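Long-range contacts in polyketide synthase PksL (Bacillus subtilis, PDB 5E1V), which probably dehydrates beta-hydroxyacyl intermediates on the bacillaene polyketide assembly line, through a monomeric dehydratase domain from a trans-AT split module: residues T88-E93 with S101-Y106; A117-T122 with G260-E265; V136-V141 with G160-E165; K246-V251 with N268-L273. All coordinates share one frame; numbering follows the deposited sequence.

Contact 1: T88-E93 with S101-Y106; sequences TAKGIE and SEEKLY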
loop_
_atom_site.group_PDB
_atom_site.type_symbol
_atom_site.label_atom_id
_atom_site.label_comp_id
_atom_site.label_asym_id
_atom_site.label_seq_id
_atom_site.Cartn_x
_atom_site.Cartn_y
_atom_site.Cartn_z
ATOM N N THR A 88 -2.280 -15.742 6.800
ATOM C CA THR A 88 -2.810 -16.171 5.499
ATOM C C THR A 88 -4.213 -15.516 5.297
ATOM O O THR A 88 -4.982 -15.345 6.269
ATOM C CB THR A 88 -2.987 -17.707 5.529
ATOM O OG1 THR A 88 -3.953 -17.940 6.565
ATOM C CG2 THR A 88 -1.736 -18.426 5.901
ATOM N N ALA A 89 -4.523 -15.054 4.079
ATOM C CA ALA A 89 -5.805 -14.462 3.885
ATOM C C ALA A 89 -6.448 -15.223 2.718
ATOM O O ALA A 89 -5.952 -15.229 1.625
ATOM C CB ALA A 89 -5.707 -13.020 3.570
ATOM N N LYS A 90 -7.523 -15.890 3.021
ATOM C CA LYS A 90 -8.196 -16.688 2.011
ATOM C C LYS A 90 -9.668 -16.278 2.012
ATOM O O LYS A 90 -10.263 -16.052 3.057
ATOM C CB LYS A 90 -8.015 -18.172 2.324
ATOM C CG LYS A 90 -8.131 -18.493 3.776
ATOM C CD LYS A 90 -7.833 -19.975 4.050
ATOM C CE LYS A 90 -6.363 -20.255 4.203
ATOM N NZ LYS A 90 -6.077 -20.591 5.618
ATOM N N GLY A 91 -10.250 -16.195 0.829
ATOM C CA GLY A 91 -11.554 -15.707 0.708
ATOM C C GLY A 91 -12.495 -16.566 -0.162
ATOM O O GLY A 91 -12.089 -17.292 -1.063
ATOM N N ILE A 92 -13.745 -16.422 0.152
ATOM C CA ILE A 92 -14.853 -17.035 -0.590
ATOM C C ILE A 92 -15.797 -15.964 -1.125
ATOM O O ILE A 92 -16.250 -15.125 -0.375
ATOM C CB ILE A 92 -15.669 -17.905 0.405
ATOM C CG1 ILE A 92 -14.737 -18.946 1.042
ATOM C CG2 ILE A 92 -16.862 -18.503 -0.319
ATOM C CD1 ILE A 92 -15.274 -19.753 2.230
ATOM N N GLU A 93 -16.148 -16.039 -2.395
ATOM C CA GLU A 93 -17.087 -15.117 -2.974
ATOM C C GLU A 93 -18.567 -15.528 -2.825
ATOM O O GLU A 93 -18.944 -16.607 -3.230
ATOM C CB GLU A 93 -16.761 -14.932 -4.452
ATOM C CG GLU A 93 -17.697 -13.890 -5.102
ATOM C CD GLU A 93 -18.117 -14.204 -6.521
ATOM O OE1 GLU A 93 -18.906 -15.140 -6.711
ATOM O OE2 GLU A 93 -17.738 -13.465 -7.448
ATOM N N SER A 101 -18.739 -19.407 -3.686
ATOM C CA SER A 101 -17.743 -20.047 -4.605
ATOM C C SER A 101 -16.555 -20.760 -3.849
ATOM O O SER A 101 -16.564 -20.767 -2.625
ATOM C CB SER A 101 -17.218 -19.007 -5.607
ATOM O OG SER A 101 -17.042 -19.546 -6.915
ATOM N N GLU A 102 -15.563 -21.363 -4.532
ATOM C CA GLU A 102 -14.488 -22.141 -3.786
ATOM C C GLU A 102 -13.369 -21.226 -3.152
ATOM O O GLU A 102 -13.056 -20.205 -3.666
ATOM C CB GLU A 102 -13.899 -23.321 -4.578
ATOM C CG GLU A 102 -12.700 -23.022 -5.484
ATOM C CD GLU A 102 -13.074 -22.393 -6.828
ATOM O OE1 GLU A 102 -14.076 -22.820 -7.436
ATOM O OE2 GLU A 102 -12.349 -21.479 -7.291
ATOM N N GLU A 103 -12.818 -21.621 -2.018
ATOM C CA GLU A 103 -11.901 -20.745 -1.266
ATOM C C GLU A 103 -10.597 -20.476 -2.009
ATOM O O GLU A 103 -9.968 -21.403 -2.477
ATOM C CB GLU A 103 -11.691 -21.367 0.085
ATOM C CG GLU A 103 -10.815 -20.601 1.027
ATOM C CD GLU A 103 -10.678 -21.346 2.314
ATOM O OE1 GLU A 103 -11.231 -20.863 3.321
ATOM O OE2 GLU A 103 -10.060 -22.437 2.281
ATOM N N LYS A 104 -10.197 -19.200 -2.124
ATOM C CA LYS A 104 -9.015 -18.768 -2.863
ATOM C C LYS A 104 -8.021 -18.061 -1.949
ATOM O O LYS A 104 -8.431 -17.260 -1.047
ATOM C CB LYS A 104 -9.385 -17.756 -3.943
ATOM C CG LYS A 104 -10.230 -18.303 -5.057
ATOM C CD LYS A 104 -10.466 -17.206 -6.098
ATOM C CE LYS A 104 -11.579 -17.597 -7.069
ATOM N NZ LYS A 104 -11.399 -16.842 -8.359
ATOM N N LEU A 105 -6.746 -18.417 -2.156
ATOM C CA LEU A 105 -5.626 -17.727 -1.497
ATOM C C LEU A 105 -5.315 -16.364 -2.133
ATOM O O LEU A 105 -5.030 -16.180 -3.356
ATOM C CB LEU A 105 -4.370 -18.612 -1.423
ATOM C CG LEU A 105 -3.207 -17.997 -0.629
ATOM C CD1 LEU A 105 -3.448 -17.955 0.856
ATOM C CD2 LEU A 105 -1.893 -18.688 -0.939
ATOM N N TYR A 106 -5.411 -15.331 -1.285
ATOM C CA TYR A 106 -5.047 -14.016 -1.732
ATOM C C TYR A 106 -3.675 -13.515 -1.300
ATOM O O TYR A 106 -3.027 -12.800 -2.086
ATOM C CB TYR A 106 -6.169 -13.036 -1.273
ATOM C CG TYR A 106 -7.468 -13.258 -2.045
ATOM C CD1 TYR A 106 -7.643 -12.692 -3.320
ATOM C CD2 TYR A 106 -8.519 -13.935 -1.498
ATOM C CE1 TYR A 106 -8.817 -12.875 -4.012
ATOM C CE2 TYR A 106 -9.704 -14.113 -2.184
ATOM C CZ TYR A 106 -9.841 -13.561 -3.428
ATOM O OH TYR A 106 -11.031 -13.679 -4.129
#
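Glu103, Ser101 and Lys90 lose the most surface where residues 88-93 meet residues 101-106. Glu103 reaches across first: its CG is anti to the backbone N (chi1 -178°), and the rest of the chain stays extended, so it crosses Lys90 obliquely. Glu103 CG lies 3.9 Å from Lys90 CB, and further out Glu103 OE1 sits 3.6 Å from Lys90 CD. The Lys90 chain then bends at its last two torsions, which leaves NZ 5.5 Å from Glu103 OE2; the charges probably attract each other, but they are not in contact. Nearer its root, Glu103 CB rests against Ile92 CG1. Ser101 works mainly through its backbone. Its N donates to Glu93 O at 2.8 Å, in the plane of that carbonyl, and its own O touches Ile92 CG2 at 3.2 Å. Further along, Gly91 and Lys104 exchange a pair of N-H to O bonds, and beyond them Tyr106 N bonds Ala89 O almost along the C=O axis. The Tyr106 ring lies edge-on to Gly91, with Gly91 N in the ring plane and 3.7 Å from CD2. A CB on Gly91 would fall only 2.9 Å from Tyr106 CE2, so the lack of a side chain is what lets the ring lie there. Lys90 and Ile92 bond through their backbones to Asn74 and Val72 of strand 70-81. The whole is an antiparallel beta hairpin, strands 84-94 and 104-112, in a dehydratase of the hotdog fold.

Contact 2: A117-T122 with G260-E265; sequences AIFEET and GEKVAE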
loop_
_atom_site.group_PDB
_atom_site.type_symbol
_atom_site.label_atom_id
_atom_site.label_comp_id
_atom_site.label_asym_id
_atom_site.label_seq_id
_atom_site.Cartn_x
_atom_site.Cartn_y
_atom_site.Cartn_z
ATOM N N ALA A 117 10.495 -0.666 16.216
ATOM C CA ALA A 117 10.780 0.051 14.996
ATOM C C ALA A 117 11.186 1.443 15.373
ATOM O O ALA A 117 10.389 2.201 15.936
ATOM C CB ALA A 117 9.545 0.077 14.095
ATOM N N ILE A 118 12.433 1.788 15.087
ATOM C CA ILE A 118 12.958 3.150 15.340
ATOM C C ILE A 118 13.791 3.613 14.130
ATOM O O ILE A 118 14.458 2.820 13.486
ATOM C CB ILE A 118 13.846 3.234 16.621
ATOM C CG1 ILE A 118 13.215 2.472 17.793
ATOM C CG2 ILE A 118 14.143 4.699 16.974
ATOM C CD1 ILE A 118 14.056 2.357 19.065
ATOM N N PHE A 119 13.684 4.893 13.797
ATOM C CA PHE A 119 14.331 5.509 12.671
ATOM C C PHE A 119 14.963 6.799 13.166
ATOM O O PHE A 119 14.360 7.501 13.977
ATOM C CB PHE A 119 13.286 5.894 11.621
ATOM C CG PHE A 119 12.590 4.723 11.002
ATOM C CD1 PHE A 119 13.208 3.968 10.053
ATOM C CD2 PHE A 119 11.300 4.364 11.416
ATOM C CE1 PHE A 119 12.567 2.864 9.504
ATOM C CE2 PHE A 119 10.633 3.302 10.813
ATOM C CZ PHE A 119 11.271 2.555 9.880
ATOM N N GLU A 120 16.148 7.093 12.676
ATOM C CA GLU A 120 16.900 8.310 13.025
ATOM C C GLU A 120 16.940 9.346 11.919
ATOM O O GLU A 120 17.133 10.549 12.179
ATOM C CB GLU A 120 18.335 7.933 13.352
ATOM C CG GLU A 120 18.453 7.074 14.572
ATOM C CD GLU A 120 19.837 6.478 14.775
ATOM O OE1 GLU A 120 20.740 6.611 13.905
ATOM O OE2 GLU A 120 19.996 5.860 15.842
ATOM N N GLU A 121 16.767 8.900 10.680
ATOM C CA GLU A 121 16.829 9.784 9.519
ATOM C C GLU A 121 15.876 10.989 9.658
ATOM O O GLU A 121 14.679 10.828 10.012
ATOM C CB GLU A 121 16.443 8.972 8.273
ATOM C CG GLU A 121 17.442 8.922 7.127
ATOM C CD GLU A 121 17.299 10.065 6.161
ATOM O OE1 GLU A 121 16.700 11.083 6.543
ATOM O OE2 GLU A 121 17.789 9.951 5.019
ATOM N N THR A 122 16.365 12.211 9.377
ATOM C CA THR A 122 15.444 13.369 9.212
ATOM C C THR A 122 15.751 14.113 7.913
ATOM O O THR A 122 16.807 13.919 7.309
ATOM C CB THR A 122 15.430 14.364 10.409
ATOM O OG1 THR A 122 16.718 14.947 10.574
ATOM C CG2 THR A 122 15.024 13.699 11.714
ATOM N N GLY A 260 9.285 16.141 8.930
ATOM C CA GLY A 260 10.499 15.610 8.297
ATOM C C GLY A 260 11.166 14.410 8.956
ATOM O O GLY A 260 12.221 13.930 8.487
ATOM N N GLU A 261 10.559 13.882 10.008
ATOM C CA GLU A 261 11.161 12.736 10.666
ATOM C C GLU A 261 10.788 11.440 9.930
ATOM O O GLU A 261 9.655 11.302 9.489
ATOM C CB GLU A 261 10.745 12.648 12.106
ATOM C CG GLU A 261 11.095 13.881 12.939
ATOM C CD GLU A 261 10.161 14.092 14.104
ATOM O OE1 GLU A 261 9.050 13.559 14.065
ATOM O OE2 GLU A 261 10.498 14.847 15.058
ATOM N N LYS A 262 11.747 10.547 9.733
ATOM C CA LYS A 262 11.424 9.209 9.121
ATOM C C LYS A 262 10.603 8.399 10.108
ATOM O O LYS A 262 10.992 8.253 11.276
ATOM C CB LYS A 262 12.656 8.437 8.714
ATOM C CG LYS A 262 12.333 7.116 8.010
ATOM C CD LYS A 262 13.509 6.600 7.189
ATOM C CE LYS A 262 13.218 5.238 6.558
ATOM N NZ LYS A 262 14.407 4.841 5.760
ATOM N N VAL A 263 9.437 7.921 9.668
ATOM C CA VAL A 263 8.544 7.100 10.514
ATOM C C VAL A 263 8.152 5.702 9.990
ATOM O O VAL A 263 7.601 4.928 10.735
ATOM C CB VAL A 263 7.262 7.826 10.842
ATOM C CG1 VAL A 263 7.645 9.056 11.630
ATOM C CG2 VAL A 263 6.455 8.213 9.574
ATOM N N ALA A 264 8.420 5.422 8.727
ATOM C CA ALA A 264 8.161 4.132 8.200
ATOM C C ALA A 264 8.982 3.816 6.960
ATOM O O ALA A 264 9.507 4.655 6.254
ATOM C CB ALA A 264 6.639 3.905 7.945
ATOM N N GLU A 265 9.054 2.548 6.649
ATOM C CA GLU A 265 9.654 2.161 5.389
ATOM C C GLU A 265 9.079 0.879 4.869
ATOM O O GLU A 265 9.009 -0.105 5.596
ATOM C CB GLU A 265 11.169 1.966 5.538
ATOM C CG GLU A 265 11.882 1.602 4.229
ATOM C CD GLU A 265 13.403 1.608 4.411
ATOM O OE1 GLU A 265 14.023 2.664 4.230
ATOM O OE2 GLU A 265 13.961 0.592 4.797
#
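Phe119 has CG anti to its carbonyl carbon (chi1 -66°), while Lys262 has CG anti to its backbone N (chi1 -176°) and stays extended to the amine. The two side chains therefore cross obliquely, the lysine methylenes passing along the ring until CE stands 3.7 Å from Phe119 CD1. At its root, Phe119 CB is 3.3 Å from Lys262 O; the ring covers the backbone beyond, Phe119 CE2 being 3.4 Å from Val263 O. An alanine in place of Phe119 would probably leave the lysine methylenes and the backbone of Val263 and Ala264 without this cover. Lys262 NZ goes on to a salt bridge with Glu265 OE1 at 2.7 Å, met from above the carboxylate plane, and to a second one with Glu254. One backbone bond ties the segments, Lys262 N to Glu121 O at 3.0 Å. Beside it, the CB atoms of Glu121 and Lys262 touch, and the Glu121 carboxylate turns to a salt bridge with Arg236. Val263 and Ala264 form a classic beta bulge opposite Phe255. The loop between strand 104-112 and helix 125-130 lies along the start of strand 262-273, with Phe119 on Ser224 of strand 215-225 and Lys262 on Phe256 of strand 248-256.

Contact 3: V136-V141 with G160-E165; sequences VQLDDV and GCIYEE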
loop_
_atom_site.group_PDB
_atom_site.type_symbol
_atom_site.label_atom_id
_atom_site.label_comp_id
_atom_site.label_asym_id
_atom_site.label_seq_id
_atom_site.Cartn_x
_atom_site.Cartn_y
_atom_site.Cartn_z
ATOM N N VAL A 136 5.992 17.813 -10.601
ATOM C CA VAL A 136 4.869 17.226 -11.272
ATOM C C VAL A 136 3.677 17.225 -10.293
ATOM O O VAL A 136 3.767 16.677 -9.186
ATOM C CB VAL A 136 5.193 15.795 -11.794
ATOM C CG1 VAL A 136 4.023 15.223 -12.609
ATOM C CG2 VAL A 136 6.455 15.800 -12.638
ATOM N N GLN A 137 2.566 17.856 -10.675
ATOM C CA GLN A 137 1.340 17.724 -9.887
ATOM C C GLN A 137 0.815 16.260 -10.002
ATOM O O GLN A 137 0.876 15.610 -11.038
ATOM C CB GLN A 137 0.283 18.775 -10.274
ATOM C CG GLN A 137 -0.616 19.251 -9.116
ATOM C CD GLN A 137 0.094 20.124 -8.062
ATOM O OE1 GLN A 137 1.054 20.854 -8.363
ATOM N NE2 GLN A 137 -0.389 20.058 -6.813
ATOM N N LEU A 138 0.329 15.737 -8.896
ATOM C CA LEU A 138 -0.057 14.365 -8.844
ATOM C C LEU A 138 -1.288 14.064 -9.717
ATOM O O LEU A 138 -1.389 12.988 -10.334
ATOM C CB LEU A 138 -0.272 13.970 -7.379
ATOM C CG LEU A 138 -0.201 12.452 -7.133
ATOM C CD1 LEU A 138 1.233 11.924 -7.210
ATOM C CD2 LEU A 138 -0.778 12.059 -5.788
ATOM N N ASP A 139 -2.203 15.004 -9.855
ATOM C CA ASP A 139 -3.281 14.776 -10.831
ATOM C C ASP A 139 -2.816 14.389 -12.216
ATOM O O ASP A 139 -3.491 13.620 -12.929
ATOM C CB ASP A 139 -4.097 16.011 -10.988
ATOM C CG ASP A 139 -4.917 16.269 -9.836
ATOM O OD1 ASP A 139 -5.302 15.274 -9.170
ATOM O OD2 ASP A 139 -5.212 17.468 -9.611
ATOM N N ASP A 140 -1.684 14.940 -12.630
ATOM C CA ASP A 140 -1.138 14.595 -13.942
ATOM C C ASP A 140 -0.625 13.175 -14.008
ATOM O O ASP A 140 -0.642 12.554 -15.062
ATOM C CB ASP A 140 -0.023 15.577 -14.327
ATOM C CG ASP A 140 -0.552 17.020 -14.485
ATOM O OD1 ASP A 140 -1.710 17.181 -14.939
ATOM O OD2 ASP A 140 0.176 17.966 -14.145
ATOM N N VAL A 141 -0.187 12.647 -12.868
ATOM C CA VAL A 141 0.297 11.282 -12.806
ATOM C C VAL A 141 -0.929 10.369 -12.809
ATOM O O VAL A 141 -0.940 9.383 -13.515
ATOM C CB VAL A 141 1.165 11.076 -11.564
ATOM C CG1 VAL A 141 1.863 9.721 -11.596
ATOM C CG2 VAL A 141 2.204 12.174 -11.527
ATOM N N GLY A 160 -1.587 16.212 -3.831
ATOM C CA GLY A 160 -0.187 16.635 -3.737
ATOM C C GLY A 160 0.565 16.619 -5.067
ATOM O O GLY A 160 -0.038 16.669 -6.134
ATOM N N CYS A 161 1.887 16.488 -4.974
ATOM C CA CYS A 161 2.798 16.749 -6.101
ATOM C C CYS A 161 4.093 16.024 -5.867
ATOM O O CYS A 161 4.371 15.585 -4.760
ATOM C CB CYS A 161 3.075 18.240 -6.238
ATOM S SG CYS A 161 3.847 18.855 -4.749
ATOM N N ILE A 162 4.840 15.851 -6.943
ATOM C CA ILE A 162 6.064 15.115 -6.939
ATOM C C ILE A 162 7.241 16.074 -7.241
ATOM O O ILE A 162 7.327 16.628 -8.352
ATOM C CB ILE A 162 6.035 14.013 -7.997
ATOM C CG1 ILE A 162 4.839 13.030 -7.791
ATOM C CG2 ILE A 162 7.386 13.294 -8.015
ATOM C CD1 ILE A 162 4.789 11.962 -8.870
ATOM N N TYR A 163 8.161 16.166 -6.278
ATOM C CA TYR A 163 9.445 16.904 -6.396
ATOM C C TYR A 163 10.518 15.996 -6.913
ATOM O O TYR A 163 10.973 15.113 -6.177
ATOM C CB TYR A 163 9.884 17.428 -5.044
ATOM C CG TYR A 163 8.864 18.339 -4.437
ATOM C CD1 TYR A 163 8.720 19.648 -4.890
ATOM C CD2 TYR A 163 8.019 17.898 -3.418
ATOM C CE1 TYR A 163 7.772 20.498 -4.343
ATOM C CE2 TYR A 163 7.071 18.747 -2.844
ATOM C CZ TYR A 163 6.943 20.041 -3.316
ATOM O OH TYR A 163 5.996 20.896 -2.758
ATOM N N GLU A 164 10.898 16.218 -8.177
ATOM C CA GLU A 164 11.867 15.402 -8.908
ATOM C C GLU A 164 13.300 15.977 -8.855
ATOM O O GLU A 164 13.501 17.203 -8.957
ATOM C CB GLU A 164 11.481 15.308 -10.385
ATOM C CG GLU A 164 10.074 14.826 -10.695
ATOM C CD GLU A 164 9.739 14.948 -12.170
ATOM O OE1 GLU A 164 9.754 16.094 -12.683
ATOM O OE2 GLU A 164 9.460 13.903 -12.809
ATOM N N GLU A 165 14.285 15.084 -8.743
ATOM C CA GLU A 165 15.674 15.455 -8.980
ATOM C C GLU A 165 16.524 14.250 -9.411
ATOM O O GLU A 165 16.044 13.115 -9.409
ATOM C CB GLU A 165 16.260 16.156 -7.765
ATOM C CG GLU A 165 16.246 15.340 -6.488
ATOM C CD GLU A 165 17.414 15.696 -5.602
ATOM O OE1 GLU A 165 18.573 15.454 -6.029
ATOM O OE2 GLU A 165 17.171 16.217 -4.491
#
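A short antiparallel pairing at the margin of a hotdog domain, where strand 134-137 runs straight into helix 138-147, sets residues 136-141 against strand 159-165. Val136 and Ile162 form the hydrogen-bonded pair: Val136 N gives to Ile162 O at 2.9 Å, and Ile162 N gives to Val136 O at 2.6 Å, a short bond. The next bond, Leu138 N to Gly160 O at 2.9 Å, arrives on a carbonyl lone pair. The same oxygen is pressed by Leu138 CB at 3.0 Å, so packing is tight there. Ile162 carries the apolar part, with CG1 anti to its carbonyl carbon (chi1 -58°) and its chain crossing Leu138 and Val141 at about a right angle. Its CG1 meets Leu138 CD1 at 3.8 Å, and its CD1 ends against Val141 CG2 at 3.7 Å. An alanine at Ile162 would probably lose both of these contacts and loosen the packing of the helix on the strand. Beyond it, Glu164 crosses Val136 obliquely, Glu164 OE1 being 3.3 Å from Val136 CG2, while Glu164 OE2 is hydrogen-bonded to His202. Helix 190-203 brings that histidine onto Val136, Val141 and Ile162. Strand 168-174 flanks strand 159-165, placing Leu173 against Leu138, and Val169 and Leu171 against Ile162.

Contact 4: K246-V251 with N268-L273; sequences KELIYV and NFTSKL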
loop_
_atom_site.group_PDB
_atom_site.type_symbol
_atom_site.label_atom_id
_atom_site.label_comp_id
_atom_site.label_asym_id
_atom_site.label_seq_id
_atom_site.Cartn_x
_atom_site.Cartn_y
_atom_site.Cartn_z
ATOM N N LYS A 246 13.160 -7.396 -16.146
ATOM C CA LYS A 246 12.157 -7.929 -17.067
ATOM C C LYS A 246 10.700 -7.526 -16.728
ATOM O O LYS A 246 10.298 -6.371 -16.904
ATOM C CB LYS A 246 12.316 -9.455 -17.185
ATOM C CG LYS A 246 13.676 -9.881 -17.754
ATOM C CD LYS A 246 13.632 -11.271 -18.378
ATOM C CE LYS A 246 14.422 -11.309 -19.686
ATOM N NZ LYS A 246 15.845 -10.919 -19.487
ATOM N N GLU A 247 9.981 -8.502 -16.201
ATOM C CA GLU A 247 8.570 -8.481 -15.769
ATOM C C GLU A 247 8.327 -7.843 -14.366
ATOM O O GLU A 247 7.141 -7.631 -13.970
ATOM C CB GLU A 247 8.179 -9.968 -15.668
ATOM C CG GLU A 247 6.791 -10.368 -16.091
ATOM C CD GLU A 247 6.594 -10.564 -17.590
ATOM O OE1 GLU A 247 6.983 -9.671 -18.388
ATOM O OE2 GLU A 247 5.981 -11.605 -17.950
ATOM N N LEU A 248 9.422 -7.561 -13.632
ATOM C CA LEU A 248 9.356 -7.112 -12.216
ATOM C C LEU A 248 10.010 -5.809 -11.963
ATOM O O LEU A 248 11.119 -5.560 -12.479
ATOM C CB LEU A 248 10.031 -8.104 -11.290
ATOM C CG LEU A 248 9.452 -9.489 -11.417
ATOM C CD1 LEU A 248 10.348 -10.494 -10.726
ATOM C CD2 LEU A 248 8.014 -9.601 -10.893
ATOM N N ILE A 249 9.344 -4.967 -11.155
ATOM C CA ILE A 249 9.889 -3.677 -10.722
ATOM C C ILE A 249 9.966 -3.718 -9.216
ATOM O O ILE A 249 9.162 -4.443 -8.580
ATOM C CB ILE A 249 9.072 -2.458 -11.186
ATOM C CG1 ILE A 249 7.609 -2.508 -10.691
ATOM C CG2 ILE A 249 9.079 -2.378 -12.712
ATOM C CD1 ILE A 249 6.905 -1.167 -10.687
ATOM N N TYR A 250 10.937 -2.966 -8.682
ATOM C CA TYR A 250 11.274 -2.928 -7.271
ATOM C C TYR A 250 11.495 -1.504 -6.887
ATOM O O TYR A 250 12.088 -0.734 -7.646
ATOM C CB TYR A 250 12.594 -3.682 -6.983
ATOM C CG TYR A 250 12.695 -5.117 -7.475
ATOM C CD1 TYR A 250 12.940 -5.398 -8.828
ATOM C CD2 TYR A 250 12.618 -6.190 -6.600
ATOM C CE1 TYR A 250 13.033 -6.706 -9.276
ATOM C CE2 TYR A 250 12.736 -7.497 -7.042
ATOM C CZ TYR A 250 12.956 -7.730 -8.391
ATOM O OH TYR A 250 13.092 -8.994 -8.833
ATOM N N VAL A 251 11.002 -1.102 -5.715
ATOM C CA VAL A 251 11.231 0.216 -5.201
ATOM C C VAL A 251 11.234 0.112 -3.669
ATOM O O VAL A 251 10.745 -0.853 -3.122
ATOM C CB VAL A 251 10.115 1.205 -5.561
ATOM C CG1 VAL A 251 10.040 1.371 -7.062
ATOM C CG2 VAL A 251 8.760 0.681 -5.080
ATOM N N ASN A 268 11.770 -2.909 -0.642
ATOM C CA ASN A 268 11.597 -3.783 -1.833
ATOM C C ASN A 268 10.145 -4.149 -2.119
ATOM O O ASN A 268 9.761 -5.282 -2.175
ATOM C CB ASN A 268 12.514 -4.980 -1.759
ATOM C CG ASN A 268 13.921 -4.607 -2.224
ATOM O OD1 ASN A 268 14.074 -4.065 -3.318
ATOM N ND2 ASN A 268 14.914 -4.835 -1.396
ATOM N N PHE A 269 9.362 -3.101 -2.247
ATOM C CA PHE A 269 8.022 -3.198 -2.836
ATOM C C PHE A 269 8.198 -3.620 -4.308
ATOM O O PHE A 269 8.647 -2.824 -5.159
ATOM C CB PHE A 269 7.290 -1.895 -2.683
ATOM C CG PHE A 269 6.016 -1.794 -3.458
ATOM C CD1 PHE A 269 5.296 -2.894 -3.764
ATOM C CD2 PHE A 269 5.541 -0.566 -3.874
ATOM C CE1 PHE A 269 4.126 -2.803 -4.491
ATOM C CE2 PHE A 269 4.399 -0.472 -4.640
ATOM C CZ PHE A 269 3.679 -1.612 -4.941
ATOM N N THR A 270 7.832 -4.875 -4.552
ATOM C CA THR A 270 7.948 -5.563 -5.862
ATOM C C THR A 270 6.551 -5.714 -6.487
ATOM O O THR A 270 5.603 -6.285 -5.865
ATOM C CB THR A 270 8.485 -6.999 -5.731
ATOM O OG1 THR A 270 9.650 -7.039 -4.864
ATOM C CG2 THR A 270 8.827 -7.558 -7.119
ATOM N N SER A 271 6.447 -5.309 -7.757
ATOM C CA SER A 271 5.253 -5.452 -8.558
ATOM C C SER A 271 5.575 -6.169 -9.877
ATOM O O SER A 271 6.735 -6.230 -10.307
ATOM C CB SER A 271 4.710 -4.041 -8.872
ATOM O OG SER A 271 4.401 -3.343 -7.678
ATOM N N LYS A 272 4.545 -6.710 -10.506
ATOM C CA LYS A 272 4.732 -7.613 -11.652
ATOM C C LYS A 272 3.839 -7.189 -12.768
ATOM O O LYS A 272 2.693 -6.805 -12.551
ATOM C CB LYS A 272 4.414 -9.045 -11.291
ATOM C CG LYS A 272 4.620 -10.076 -12.429
ATOM C CD LYS A 272 4.278 -11.493 -11.989
ATOM C CE LYS A 272 2.790 -11.778 -12.146
ATOM N NZ LYS A 272 2.340 -12.967 -11.348
ATOM N N LEU A 273 4.391 -7.209 -13.977
ATOM C CA LEU A 273 3.643 -6.824 -15.158
ATOM C C LEU A 273 2.376 -7.613 -15.347
ATOM O O LEU A 273 2.393 -8.852 -15.253
ATOM C CB LEU A 273 4.567 -7.058 -16.385
ATOM C CG LEU A 273 4.210 -6.570 -17.763
ATOM C CD1 LEU A 273 4.256 -5.060 -17.861
ATOM C CD2 LEU A 273 5.265 -7.190 -18.670
#
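Thr270, in a non-hydrogen-bonded pair with Tyr250, is the side chain to follow. Its CB sits 3.9 Å from Ile249 O. OG1, beside the backbone N (chi1 -47°), lies 3.5 Å from Tyr250 CD2 and donates to Asn268 O at 3.2 Å, from above that carbonyl plane. Thr270 CG2, anti to the backbone N, lies against Ile249 O at 3.5 Å and passes over one face of the Tyr250 ring, 4.2 Å from its centroid and shifted toward the rim, a CH-pi contact. On the hairpin side that carries Tyr250 and Thr270, Leu248 CD2 packs on Lys272 CB at 3.7 Å; on the opposite side of the strands Val251 CG2 meets Phe269 CD2 at 3.7 Å, and Ile249 CG1 leans on Ser271 CB. Backbone bonds run from Leu273 N to Glu247 O at 2.8 Å through the two-way exchange of Ile249 and Ser271 to Val251 N on Phe269 O, the return bond from Phe269 N to Val251 O being weak. Arg243 makes a cation-pi contact with Tyr250 and bonds Asn268 OD1. The threonine hydroxyl is spent within its own strand, and across the hairpin side chains meet mostly through carbon, leaving directional hold to the main chain.

From the N terminus, contact 1 comes first and closes a local hairpin, complete before any other opens. The chain then enters contact 2 at residues 117-122, a loop that is laid on strand 262-273 only 138 residues later. Contact 3 opens and closes within that span, joining strand 134-137 and helix 138-147 to strand 159-165 by a much shorter loop. Contact 4 pairs strands 248-256 and 262-273; it starts before contact 2 is finished and ends after it, so the two cross, sharing strand 262-273. Contact 1 lies on the far side of the chain's centre from contacts 2 and 3. The centres of contacts 1 and 3 are about 37 Å apart.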